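Local atomic coordinates of class II aldolase/adducin domain protein (Pseudomonas syringae pv. phaseolicola 1448A, PDB entry 3OCR), a protein that belongs to the class II aldolase/adducin family and may bind actin filaments, although its activity is not established. Residues 150-155 / 236-241. Sequence-based numbering, arbitrary orientation.
Sequences SIAFSG and AKVEEQ
A helix-to-turn contact of the class II aldolase/adducin fold joins the short helix 148-151 and the type I turn I151-S154 to helix 232-243. V238 faces the turn from the helix. The CG2 branch of I151, anti to its backbone N, lies 3.6 Å from V238 CB and also touches both V238 methyls. The two side chains cross at about a right angle. V238 CG1 lies 3.8 Å from A152 CA.

Beside this apolar patch, S154 points at the helix with OG anti to its backbone N (chi1 177°). S154 OG donates a very short hydrogen bond to E239 OE2, 2.5 Å long. E239 stretches out beyond CG to bring its carboxylate there, and OG meets OE2 from above the carboxylate plane, 38° out of it. E239 CG lies 3.7 Å from S154 CB. I235, earlier in helix 232-243, touches both I151 and S154. F153 turns away and packs on A208 and L209 of helix 199-219. Y162 and G164 of the second subunit pack on I151 and V238, respectively, so the contact borders a subunit interface. Strand 157-160, at one edge of the sheet within this chain, follows the turn.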
ATOM      1  N   SER A 150      18.595  -5.573  -7.331  1.00 24.04           N
ATOM      2  CA  SER A 150      19.281  -4.433  -7.926  1.00 24.02           C
ATOM      3  C   SER A 150      20.670  -4.802  -8.473  1.00 23.97           C
ATOM      4  O   SER A 150      21.085  -4.259  -9.506  1.00 23.73           O
ATOM      5  CB  SER A 150      19.413  -3.277  -6.931  1.00 23.31           C
ATOM      6  OG  SER A 150      20.117  -3.686  -5.782  1.00 24.57           O
ATOM      7  N   ILE A 151      21.382  -5.695  -7.767  1.00 23.66           N
ATOM      8  CA  ILE A 151      22.771  -6.062  -8.111  1.00 23.78           C
ATOM      9  C   ILE A 151      22.782  -6.796  -9.452  1.00 24.03           C
ATOM     10  O   ILE A 151      23.719  -6.655 -10.243  1.00 24.31           O
ATOM     11  CB  ILE A 151      23.451  -6.883  -6.954  1.00 23.47           C
ATOM     12  CG1 ILE A 151      23.627  -6.014  -5.718  1.00 23.16           C
ATOM     13  CG2 ILE A 151      24.811  -7.491  -7.354  1.00 22.65           C
ATOM     14  CD1 ILE A 151      23.905  -6.819  -4.393  1.00 23.58           C
ATOM     15  N   ALA A 152      21.705  -7.533  -9.733  1.00 23.85           N
ATOM     16  CA  ALA A 152      21.529  -8.181 -11.020  1.00 23.96           C
ATOM     17  C   ALA A 152      21.527  -7.200 -12.222  1.00 24.08           C
ATOM     18  O   ALA A 152      21.848  -7.591 -13.351  1.00 24.45           O
ATOM     19  CB  ALA A 152      20.228  -9.036 -10.998  1.00 23.98           C
ATOM     20  N   PHE A 153      21.164  -5.936 -11.979  1.00 23.34           N
ATOM     21  CA  PHE A 153      21.256  -4.873 -13.007  1.00 23.20           C
ATOM     22  C   PHE A 153      22.623  -4.174 -13.097  1.00 24.66           C
ATOM     23  O   PHE A 153      22.796  -3.249 -13.896  1.00 24.72           O
ATOM     24  CB  PHE A 153      20.149  -3.829 -12.770  1.00 22.06           C
ATOM     25  CG  PHE A 153      18.794  -4.318 -13.214  1.00 20.99           C
ATOM     26  CD1 PHE A 153      17.900  -4.861 -12.297  1.00 20.16           C
ATOM     27  CD2 PHE A 153      18.456  -4.300 -14.556  1.00 20.44           C
ATOM     28  CE1 PHE A 153      16.643  -5.359 -12.732  1.00 19.42           C
ATOM     29  CE2 PHE A 153      17.206  -4.772 -14.993  1.00 19.65           C
ATOM     30  CZ  PHE A 153      16.317  -5.294 -14.071  1.00 19.78           C
ATOM     31  N   SER A 154      23.596  -4.601 -12.299  1.00 26.11           N
ATOM     32  CA  SER A 154      24.882  -3.905 -12.316  1.00 27.86           C
ATOM     33  C   SER A 154      25.501  -3.990 -13.715  1.00 29.03           C
ATOM     34  O   SER A 154      25.605  -5.080 -14.293  1.00 29.74           O
ATOM     35  CB  SER A 154      25.829  -4.479 -11.266  1.00 28.87           C
ATOM     36  OG  SER A 154      27.099  -3.839 -11.340  1.00 31.28           O
ATOM     37  N   GLY A 155      25.867  -2.830 -14.263  1.00 29.14           N
ATOM     38  CA  GLY A 155      26.439  -2.733 -15.598  1.00 29.74           C
ATOM     39  C   GLY A 155      25.431  -2.904 -16.736  1.00 29.44           C
ATOM     40  O   GLY A 155      25.831  -2.978 -17.901  1.00 29.87           O
ATOM     41  N   ALA A 236      30.391  -8.210  -8.906  1.00 31.54           N
ATOM     42  CA  ALA A 236      30.993  -8.778 -10.137  1.00 33.84           C
ATOM     43  C   ALA A 236      30.538 -10.199 -10.454  1.00 34.35           C
ATOM     44  O   ALA A 236      30.195 -10.491 -11.599  1.00 34.65           O
ATOM     45  CB  ALA A 236      32.491  -8.730 -10.074  1.00 33.68           C
ATOM     46  N   LYS A 237      30.532 -11.054  -9.435  1.00 35.03           N
ATOM     47  CA  LYS A 237      29.991 -12.411  -9.545  1.00 36.07           C
ATOM     48  C   LYS A 237      28.531 -12.420 -10.021  1.00 35.41           C
ATOM     49  O   LYS A 237      28.173 -13.184 -10.910  1.00 35.55           O
ATOM     50  CB  LYS A 237      30.159 -13.177  -8.214  1.00 36.45           C
ATOM     51  CG  LYS A 237      29.647 -14.651  -8.220  1.00 40.08           C
ATOM     52  CD  LYS A 237      30.410 -15.585  -7.229  1.00 43.89           C
ATOM     53  CE  LYS A 237      29.555 -16.802  -6.716  1.00 45.59           C
ATOM     54  NZ  LYS A 237      28.276 -16.443  -5.893  1.00 44.32           N
ATOM     55  N   VAL A 238      27.689 -11.578  -9.428  1.00 35.10           N
ATOM     56  CA  VAL A 238      26.285 -11.534  -9.819  1.00 34.53           C
ATOM     57  C   VAL A 238      26.141 -11.066 -11.271  1.00 35.88           C
ATOM     58  O   VAL A 238      25.257 -11.556 -12.014  1.00 35.60           O
ATOM     59  CB  VAL A 238      25.442 -10.700  -8.840  1.00 34.05           C
ATOM     60  CG1 VAL A 238      23.989 -10.529  -9.361  1.00 32.67           C
ATOM     61  CG2 VAL A 238      25.428 -11.375  -7.460  1.00 32.40           C
ATOM     62  N   GLU A 239      27.020 -10.141 -11.671  1.00 37.71           N
ATOM     63  CA  GLU A 239      27.075  -9.642 -13.046  1.00 40.20           C
ATOM     64  C   GLU A 239      27.341 -10.797 -14.004  1.00 41.65           C
ATOM     65  O   GLU A 239      26.717 -10.885 -15.049  1.00 42.25           O
ATOM     66  CB  GLU A 239      28.170  -8.579 -13.230  1.00 40.66           C
ATOM     67  CG  GLU A 239      27.919  -7.262 -12.521  1.00 43.10           C
ATOM     68  CD  GLU A 239      28.905  -6.165 -12.922  1.00 46.44           C
ATOM     69  OE1 GLU A 239      29.585  -6.293 -13.964  1.00 48.37           O
ATOM     70  OE2 GLU A 239      28.984  -5.157 -12.194  1.00 47.20           O
ATOM     71  N   GLU A 240      28.272 -11.677 -13.631  1.00 43.36           N
ATOM     72  CA  GLU A 240      28.600 -12.838 -14.456  1.00 45.14           C
ATOM     73  C   GLU A 240      27.434 -13.837 -14.463  1.00 44.98           C
ATOM     74  O   GLU A 240      27.050 -14.335 -15.516  1.00 45.16           O
ATOM     75  CB  GLU A 240      29.909 -13.477 -13.986  1.00 45.97           C
ATOM     76  CG  GLU A 240      30.516 -14.474 -14.969  1.00 49.90           C
ATOM     77  CD  GLU A 240      30.871 -13.875 -16.324  1.00 54.23           C
ATOM     78  OE1 GLU A 240      31.032 -12.629 -16.420  1.00 56.59           O
ATOM     79  OE2 GLU A 240      30.999 -14.660 -17.293  1.00 55.05           O
ATOM     80  N   GLN A 241      26.858 -14.082 -13.289  1.00 44.77           N
ATOM     81  CA  GLN A 241      25.671 -14.935 -13.129  1.00 44.94           C
ATOM     82  C   GLN A 241      24.463 -14.463 -13.951  1.00 45.06           C
ATOM     83  O   GLN A 241      23.708 -15.283 -14.480  1.00 45.02           O
ATOM     84  CB  GLN A 241      25.302 -15.040 -11.638  1.00 44.74           C
ATOM     85  CG  GLN A 241      26.210 -15.998 -10.832  1.00 44.60           C
ATOM     86  CD  GLN A 241      26.245 -15.732  -9.319  1.00 44.57           C
ATOM     87  OE1 GLN A 241      26.869 -16.490  -8.571  1.00 44.65           O
ATOM     88  NE2 GLN A 241      25.594 -14.654  -8.871  1.00 42.77           N
TER